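Local coordinates for protein Alpha/beta hydrolase (PDB 6KMO) that hydrolyses carboxylic esters as an esterase or lipase, probably through a serine nucleophile of the alpha/beta hydrolase type, at residues G61-A66 with G310-L315; T98-M103 with G171-L176; P209-N214 with S254-S259. The protein carries 2 engineered substitutions. One frame throughout, in Å; residues are numbered along the deposited sequence.

Contact 1: residues G61-A66 with G310-L315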
loop_
_atom_site.group_PDB
_atom_site.type_symbol
_atom_site.label_atom_id
_atom_site.label_comp_id
_atom_site.label_asym_id
_atom_site.label_seq_id
_atom_site.Cartn_x
_atom_site.Cartn_y
_atom_site.Cartn_z
ATOM N N GLY A 61 -23.998 8.997 -13.557
ATOM C CA GLY A 61 -23.451 10.107 -14.330
ATOM C C GLY A 61 -22.003 10.426 -14.005
ATOM O O GLY A 61 -21.226 10.792 -14.887
ATOM N N ALA A 62 -21.621 10.303 -12.733
ATOM C CA ALA A 62 -20.237 10.536 -12.366
ATOM C C ALA A 62 -19.312 9.580 -13.096
ATOM O O ALA A 62 -18.175 9.947 -13.429
ATOM C CB ALA A 62 -20.065 10.358 -10.860
ATOM N N GLN A 63 -19.775 8.364 -13.363
ATOM C CA GLN A 63 -18.941 7.311 -13.918
ATOM C C GLN A 63 -19.049 7.204 -15.431
ATOM O O GLN A 63 -18.162 6.626 -16.071
ATOM C CB GLN A 63 -19.339 5.962 -13.292
ATOM C CG GLN A 63 -19.121 5.889 -11.790
ATOM C CD GLN A 63 -17.686 6.078 -11.422
ATOM O OE1 GLN A 63 -17.175 7.193 -11.351
ATOM N NE2 GLN A 63 -16.997 4.971 -11.226
ATOM N N GLN A 64 -20.095 7.772 -16.019
ATOM C CA GLN A 64 -20.356 7.598 -17.436
ATOM C C GLN A 64 -19.274 8.254 -18.284
ATOM O O GLN A 64 -18.702 9.282 -17.929
ATOM C CB GLN A 64 -21.719 8.217 -17.757
ATOM C CG GLN A 64 -22.207 7.995 -19.191
ATOM C CD GLN A 64 -21.661 9.006 -20.179
ATOM O OE1 GLN A 64 -21.248 10.120 -19.824
ATOM N NE2 GLN A 64 -21.634 8.596 -21.447
ATOM N N GLY A 65 -18.993 7.619 -19.412
ATOM C CA GLY A 65 -18.153 8.244 -20.422
ATOM C C GLY A 65 -16.675 8.123 -20.183
ATOM O O GLY A 65 -15.890 8.840 -20.809
ATOM N N ALA A 66 -16.260 7.238 -19.290
ATOM C CA ALA A 66 -14.859 7.090 -18.948
ATOM C C ALA A 66 -14.163 6.191 -19.961
ATOM O O ALA A 66 -14.754 5.263 -20.511
ATOM C CB ALA A 66 -14.738 6.467 -17.557
ATOM N N GLY A 310 -10.500 4.603 -5.656
ATOM C CA GLY A 310 -10.257 3.714 -6.781
ATOM C C GLY A 310 -11.460 3.437 -7.655
ATOM O O GLY A 310 -11.310 2.819 -8.714
ATOM N N LEU A 311 -12.653 3.833 -7.221
ATOM C CA LEU A 311 -13.854 3.681 -8.032
ATOM C C LEU A 311 -14.095 4.880 -8.936
ATOM O O LEU A 311 -14.369 4.712 -10.123
ATOM C CB LEU A 311 -15.085 3.517 -7.126
ATOM C CG LEU A 311 -16.441 3.575 -7.833
ATOM C CD1 LEU A 311 -16.596 2.374 -8.753
ATOM C CD2 LEU A 311 -17.593 3.642 -6.845
ATOM N N LEU A 312 -14.035 6.082 -8.379
ATOM C CA LEU A 312 -14.550 7.265 -9.065
ATOM C C LEU A 312 -13.754 7.543 -10.326
ATOM O O LEU A 312 -12.551 7.808 -10.282
ATOM C CB LEU A 312 -14.513 8.463 -8.112
ATOM C CG LEU A 312 -15.458 8.329 -6.921
ATOM C CD1 LEU A 312 -15.168 9.361 -5.824
ATOM C CD2 LEU A 312 -16.932 8.398 -7.335
ATOM N N ASN A 313 -14.424 7.492 -11.475
ATOM C CA ASN A 313 -13.691 7.632 -12.720
ATOM C C ASN A 313 -13.017 8.986 -12.885
ATOM O O ASN A 313 -11.939 9.010 -13.494
ATOM C CB ASN A 313 -14.594 7.252 -13.896
ATOM C CG ASN A 313 -14.884 5.774 -13.930
ATOM O OD1 ASN A 313 -14.159 4.975 -13.340
ATOM N ND2 ASN A 313 -15.955 5.393 -14.588
ATOM N N PRO A 314 -13.539 10.098 -12.362
ATOM C CA PRO A 314 -12.770 11.356 -12.443
ATOM C C PRO A 314 -11.433 11.300 -11.724
ATOM O O PRO A 314 -10.581 12.167 -11.973
ATOM C CB PRO A 314 -13.717 12.391 -11.832
ATOM C CG PRO A 314 -15.088 11.823 -12.139
ATOM C CD PRO A 314 -14.926 10.328 -11.928
ATOM N N LEU A 315 -11.211 10.310 -10.851
ATOM C CA LEU A 315 -9.937 10.153 -10.157
ATOM C C LEU A 315 -9.060 9.051 -10.746
ATOM O O LEU A 315 -8.019 8.722 -10.166
ATOM C CB LEU A 315 -10.176 9.887 -8.669
ATOM C CG LEU A 315 -10.793 11.054 -7.896
ATOM C CD1 LEU A 315 -11.076 10.619 -6.479
ATOM C CD2 LEU A 315 -9.876 12.264 -7.913
#
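Two side-chain amides, those of Gln63 and Asn313, lie one over the other where the end of helix 52-63 is tied to the loop after the last strands of the alpha/beta hydrolase fold, ahead of helix 319-335. Their planes are only 20° apart, while the chains that carry them cross at about a right angle. Gln63 closes its helix; with CG anti to the carbonyl carbon and the chain bent at chi2 (-61°), its amide folds over that of Asn313, NE2 3.5 Å from Asn313 CG. The glutamine amide bridges loop backbone: its OE1 accepts from Asn313 N at 2.8 Å, on an in-plane lone pair and nearly straight (175°), and its NE2 donates to Leu311 O at 2.9 Å, approaching from above that carbonyl plane. Asn313 returns the contact in the other direction. With its CG anti to the carbonyl carbon, its ND2 reaches Gln63 O at 2.9 Å, on a lone pair of that carbonyl, whose oxygen lies in the amide plane of Asn313. The type II turn from Gln63 to Ala66 then brings Ala66 CB to 3.4 Å from Asn313 ND2. Leu311, its side chain near the probable nucleophile elbow, sets CD1 3.6 Å from Gln63 NE2; at the helix end Pro314 CD sits 3.6 Å from Ala62 O. Helix 115-129 supplies the second shell, since Thr117 O takes another hydrogen bond from Gln63 NE2 and Arg120 donates to both Asn313 OD1 and Gly310 O. Each amide is thus gripped at its oxygen and its nitrogen, which fixes the rotation of both and settles which end is which. The positive charge of Arg120 at Asn313 OD1 would be expected to polarise that amide and make its ND2 a stronger donor to the helix end.

Contact 2: residues T98-M103 with G171-L176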
loop_
_atom_site.group_PDB
_atom_site.type_symbol
_atom_site.label_atom_id
_atom_site.label_comp_id
_atom_site.label_asym_id
_atom_site.label_seq_id
_atom_site.Cartn_x
_atom_site.Cartn_y
_atom_site.Cartn_z
ATOM N N THR A 98 -7.426 -21.337 -19.120
ATOM C CA THR A 98 -8.132 -21.285 -17.852
ATOM C C THR A 98 -7.425 -20.291 -16.939
ATOM O O THR A 98 -6.197 -20.215 -16.908
ATOM C CB THR A 98 -8.120 -22.681 -17.251
ATOM O OG1 THR A 98 -8.765 -23.591 -18.162
ATOM C CG2 THR A 98 -8.841 -22.718 -15.911
ATOM N N LEU A 99 -8.212 -19.515 -16.196
ATOM C CA LEU A 99 -7.667 -18.514 -15.296
ATOM C C LEU A 99 -8.191 -18.744 -13.887
ATOM O O LEU A 99 -9.304 -19.232 -13.710
ATOM C CB LEU A 99 -8.117 -17.118 -15.727
ATOM C CG LEU A 99 -7.553 -16.616 -17.045
ATOM C CD1 LEU A 99 -8.291 -15.343 -17.441
ATOM C CD2 LEU A 99 -6.077 -16.404 -16.953
ATOM N N PRO A 100 -7.435 -18.365 -12.867
ATOM C CA PRO A 100 -8.041 -18.196 -11.547
ATOM C C PRO A 100 -8.971 -17.000 -11.595
ATOM O O PRO A 100 -8.988 -16.227 -12.551
ATOM C CB PRO A 100 -6.837 -17.933 -10.643
ATOM C CG PRO A 100 -5.903 -17.196 -11.522
ATOM C CD PRO A 100 -6.092 -17.758 -12.928
ATOM N N ALA A 101 -9.760 -16.845 -10.536
ATOM C CA ALA A 101 -10.783 -15.812 -10.545
ATOM C C ALA A 101 -10.931 -15.164 -9.178
ATOM O O ALA A 101 -10.525 -15.710 -8.136
ATOM C CB ALA A 101 -12.141 -16.373 -10.989
ATOM N N PHE A 102 -11.562 -13.992 -9.197
ATOM C CA PHE A 102 -12.079 -13.375 -7.989
ATOM C C PHE A 102 -13.525 -12.961 -8.214
ATOM O O PHE A 102 -13.872 -12.419 -9.270
ATOM C CB PHE A 102 -11.243 -12.182 -7.482
ATOM C CG PHE A 102 -11.040 -11.075 -8.468
ATOM C CD1 PHE A 102 -11.832 -9.942 -8.452
ATOM C CD2 PHE A 102 -9.992 -11.125 -9.368
ATOM C CE1 PHE A 102 -11.602 -8.905 -9.329
ATOM C CE2 PHE A 102 -9.756 -10.084 -10.248
ATOM C CZ PHE A 102 -10.572 -8.980 -10.241
ATOM N N MET A 103 -14.366 -13.204 -7.225
ATOM C CA MET A 103 -15.689 -12.596 -7.205
ATOM C C MET A 103 -15.508 -11.102 -6.983
ATOM O O MET A 103 -14.576 -10.671 -6.290
ATOM C CB MET A 103 -16.536 -13.192 -6.082
ATOM C CG MET A 103 -16.555 -14.724 -6.053
ATOM S SD MET A 103 -17.115 -15.602 -7.612
ATOM C CE MET A 103 -18.794 -14.889 -7.735
ATOM N N GLY A 171 -12.182 -22.670 -10.490
ATOM C CA GLY A 171 -12.892 -22.279 -9.286
ATOM C C GLY A 171 -12.220 -22.677 -7.997
ATOM O O GLY A 171 -12.643 -22.198 -6.937
ATOM N N SER A 172 -11.213 -23.540 -8.048
ATOM C CA SER A 172 -10.460 -23.874 -6.853
ATOM C C SER A 172 -9.460 -22.796 -6.464
ATOM O O SER A 172 -8.904 -22.865 -5.359
ATOM C CB SER A 172 -9.721 -25.214 -7.034
ATOM O OG SER A 172 -8.537 -25.092 -7.801
ATOM N N ARG A 173 -9.212 -21.818 -7.337
ATOM C CA ARG A 173 -8.306 -20.696 -7.066
ATOM C C ARG A 173 -9.154 -19.433 -7.154
ATOM O O ARG A 173 -9.204 -18.769 -8.195
ATOM C CB ARG A 173 -7.187 -20.683 -8.043
ATOM C CG ARG A 173 -6.283 -21.903 -7.923
ATOM C CD ARG A 173 -5.057 -21.761 -8.763
ATOM N NE ARG A 173 -5.324 -21.951 -10.185
ATOM C CZ ARG A 173 -4.775 -21.242 -11.173
ATOM N NH1 ARG A 173 -3.937 -20.241 -10.944
ATOM N NH2 ARG A 173 -5.073 -21.537 -12.418
ATOM N N LEU A 174 -9.794 -19.090 -6.033
ATOM C CA LEU A 174 -10.899 -18.133 -6.014
ATOM C C LEU A 174 -10.689 -17.092 -4.925
ATOM O O LEU A 174 -10.550 -17.422 -3.739
ATOM C CB LEU A 174 -12.221 -18.859 -5.773
ATOM C CG LEU A 174 -13.492 -18.032 -5.913
ATOM C CD1 LEU A 174 -13.596 -17.401 -7.283
ATOM C CD2 LEU A 174 -14.699 -18.936 -5.664
ATOM N N GLY A 175 -10.697 -15.827 -5.322
ATOM C CA GLY A 175 -10.624 -14.719 -4.396
ATOM C C GLY A 175 -11.966 -14.011 -4.257
ATOM O O GLY A 175 -12.914 -14.265 -4.992
ATOM N N LEU A 176 -12.011 -13.081 -3.302
ATOM C CA LEU A 176 -13.172 -12.239 -3.060
ATOM C C LEU A 176 -12.694 -10.803 -2.992
ATOM O O LEU A 176 -11.816 -10.489 -2.185
ATOM C CB LEU A 176 -13.848 -12.611 -1.736
ATOM C CG LEU A 176 -14.345 -14.043 -1.561
ATOM C CD1 LEU A 176 -14.904 -14.253 -0.162
ATOM C CD2 LEU A 176 -15.390 -14.411 -2.596
HETATM O O HOH W 1 -4.183 -20.258 -14.941
#
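Neighbouring parallel strands at the centre of the alpha/beta hydrolase sheet, 99-105 and 174-179, run side by side here, the second leading on toward the probable nucleophile elbow at Ser180. Three backbone hydrogen bonds alternate between them: Ala101 N to Arg173 O, Gly175 N to Ala101 O, and Met103 N to Gly175 O. At Gly175, which has no side chain, the CA atoms of Phe102 and Gly175 are 4.1 Å apart. On the face shared by Ala101, Leu174, Met103 and Leu176, where Met103 and Leu174 pack against Thr157 and Val160 of helix 148-163, Met103 CG rests 3.7 Å from Leu176 CD2.

Arg173, where the chain turns a corner, traces the edge of the contact. Its CB touches Pro100 CB at 3.8 Å; from there the chain runs out extended at chi2 and turns at chi3 (-75°), bringing one guanidinium face against Pro100 CB, which is offset toward the rim. NE forms a salt bridge with Asp170. CZ stands 3.9 Å from Pro100 CB, and NH1, 3.7 Å from Pro100 CG, also donates to Leu336 O. At the tip, NH2 gives a 3.0 Å hydrogen bond to a water in the guanidinium plane, which in turn donates to Thr98 O at 2.8 Å.

Contact 3: residues P209-N214 with S254-S259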
loop_
_atom_site.group_PDB
_atom_site.type_symbol
_atom_site.label_atom_id
_atom_site.label_comp_id
_atom_site.label_asym_id
_atom_site.label_seq_id
_atom_site.Cartn_x
_atom_site.Cartn_y
_atom_site.Cartn_z
ATOM N N PRO A 209 -13.555 -0.683 3.071
ATOM C CA PRO A 209 -14.806 -1.380 3.381
ATOM C C PRO A 209 -15.623 -0.720 4.480
ATOM O O PRO A 209 -15.107 -0.030 5.367
ATOM C CB PRO A 209 -14.312 -2.745 3.888
ATOM C CG PRO A 209 -12.985 -2.415 4.554
ATOM C CD PRO A 209 -12.376 -1.417 3.584
ATOM N N VAL A 210 -16.925 -1.006 4.424
ATOM C CA VAL A 210 -17.843 -0.835 5.550
ATOM C C VAL A 210 -17.734 -2.068 6.441
ATOM O O VAL A 210 -17.861 -3.197 5.956
ATOM C CB VAL A 210 -19.287 -0.689 5.047
ATOM C CG1 VAL A 210 -20.267 -0.722 6.223
ATOM C CG2 VAL A 210 -19.476 0.556 4.194
ATOM N N THR A 211 -17.508 -1.875 7.748
ATOM C CA THR A 211 -17.420 -3.023 8.649
ATOM C C THR A 211 -18.344 -2.952 9.859
ATOM O O THR A 211 -18.431 -3.951 10.586
ATOM C CB THR A 211 -15.981 -3.293 9.120
ATOM O OG1 THR A 211 -15.620 -2.245 10.018
ATOM C CG2 THR A 211 -15.009 -3.389 7.956
ATOM N N ASP A 212 -19.040 -1.842 10.103
ATOM C CA ASP A 212 -19.863 -1.749 11.310
ATOM C C ASP A 212 -20.992 -0.753 11.104
ATOM O O ASP A 212 -20.783 0.341 10.566
ATOM C CB ASP A 212 -19.004 -1.302 12.500
ATOM C CG ASP A 212 -19.666 -1.492 13.852
ATOM O OD1 ASP A 212 -20.668 -2.220 13.938
ATOM O OD2 ASP A 212 -19.141 -0.892 14.844
ATOM N N ALA A 213 -22.179 -1.109 11.590
ATOM C CA ALA A 213 -23.321 -0.195 11.598
ATOM C C ALA A 213 -23.246 0.714 12.830
ATOM O O ALA A 213 -24.070 0.655 13.744
ATOM C CB ALA A 213 -24.630 -0.962 11.554
ATOM N N ASN A 214 -22.210 1.539 12.857
ATOM C CA ASN A 214 -22.008 2.542 13.898
ATOM C C ASN A 214 -21.406 3.755 13.212
ATOM O O ASN A 214 -20.793 3.631 12.155
ATOM C CB ASN A 214 -21.099 2.052 15.018
ATOM C CG ASN A 214 -21.853 1.283 16.071
ATOM O OD1 ASN A 214 -22.859 1.763 16.626
ATOM N ND2 ASN A 214 -21.402 0.079 16.332
ATOM N N SER A 254 -22.245 -6.498 10.326
ATOM C CA SER A 254 -21.228 -5.721 11.030
ATOM C C SER A 254 -20.100 -6.650 11.455
ATOM O O SER A 254 -20.007 -7.028 12.632
ATOM C CB SER A 254 -21.804 -5.012 12.255
ATOM O OG SER A 254 -22.743 -4.039 11.881
ATOM N N PRO A 255 -19.244 -7.066 10.510
ATOM C CA PRO A 255 -18.182 -8.030 10.859
ATOM C C PRO A 255 -17.207 -7.511 11.902
ATOM O O PRO A 255 -16.544 -8.313 12.573
ATOM C CB PRO A 255 -17.500 -8.317 9.516
ATOM C CG PRO A 255 -17.839 -7.098 8.669
ATOM C CD PRO A 255 -19.232 -6.717 9.076
ATOM N N LEU A 256 -17.103 -6.191 12.078
ATOM C CA LEU A 256 -16.273 -5.676 13.157
ATOM C C LEU A 256 -16.710 -6.177 14.524
ATOM O O LEU A 256 -15.887 -6.214 15.445
ATOM C CB LEU A 256 -16.283 -4.150 13.146
ATOM C CG LEU A 256 -15.297 -3.471 14.104
ATOM C CD1 LEU A 256 -13.870 -3.764 13.686
ATOM C CD2 LEU A 256 -15.549 -1.972 14.135
ATOM N N ARG A 257 -17.969 -6.569 14.678
ATOM C CA ARG A 257 -18.485 -7.033 15.962
ATOM C C ARG A 257 -18.186 -8.505 16.221
ATOM O O ARG A 257 -18.505 -9.006 17.309
ATOM C CB ARG A 257 -19.990 -6.772 16.036
ATOM C CG ARG A 257 -20.359 -5.312 15.890
ATOM C CD ARG A 257 -21.830 -5.068 16.125
ATOM N NE ARG A 257 -22.238 -3.763 15.640
ATOM C CZ ARG A 257 -23.426 -3.216 15.843
ATOM N NH1 ARG A 257 -24.327 -3.828 16.604
ATOM N NH2 ARG A 257 -23.713 -2.050 15.272
ATOM N N ALA A 258 -17.546 -9.196 15.293
ATOM C CA ALA A 258 -17.215 -10.591 15.488
ATOM C C ALA A 258 -16.132 -10.740 16.536
ATOM O O ALA A 258 -15.221 -9.919 16.643
ATOM C CB ALA A 258 -16.725 -11.196 14.178
ATOM N N SER A 259 -16.225 -11.819 17.308
ATOM C CA SER A 259 -15.182 -12.124 18.265
ATOM C C SER A 259 -13.982 -12.744 17.567
ATOM O O SER A 259 -14.034 -13.146 16.403
ATOM C CB SER A 259 -15.706 -13.133 19.289
ATOM O OG SER A 259 -15.943 -14.356 18.624
HETATM O O HOH W 2 -25.143 0.077 17.354
#
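An inverse gamma turn centred on Ala213 faces the short 3-10 segment 255-257, both within the excursion between strands 203-207 and 269-274 of the alpha/beta hydrolase fold. The backbone bond comes first: Leu256 N donates to Thr211 O at 3.0 Å, in the carbonyl plane. A side chain holds the gamma turn, since Ser254 OG accepts from Ala213 N at 3.0 Å and also bonds Arg248 O. Van der Waals packing is lighter. Leu256, its CG anti to the backbone N, sets CD2 3.9 Å from Asp212 CB, while its CB lies 3.7 Å from Thr211 OG1; Phe286 of helix 280-292 touches Thr211 and Pro255.

The charged group is a salt bridge between carboxylate and guanidinium planes 88° apart. The chain of Arg257, extended from CG to NE, points NE at the syn lone pair of Asp212 OD1 at 2.8 Å, with that oxygen in the guanidinium plane; NH2 adds a weak bond to the same atom, and NH1 has its own partner in Asn249 OD1. Asn214 steadies the other carboxylate oxygen: its ND2 donates to Asp212 OD2 at 2.9 Å, almost straight (175°), meeting the oxygen from above the carboxylate plane.

In the fold
From the N terminus, the chain opens contact 1 at the end of helix 52-63 and closes it only at residues 310-315, ahead of the final helix, 319-335. The whole eight-stranded sheet is built inside this long loop, and the other two contacts lie within it. Contact 2 comes first, pairing strands 99-105 and 174-179 across a crossover that includes strand 132-136. Contact 3 follows in series, joining the loop after strand 203-207 to the one before helix 260-263. None crosses another or touches it; their centres are 26 to 28 Å apart, and contacts 1 and 3 lie on opposite sides of the chain's centre.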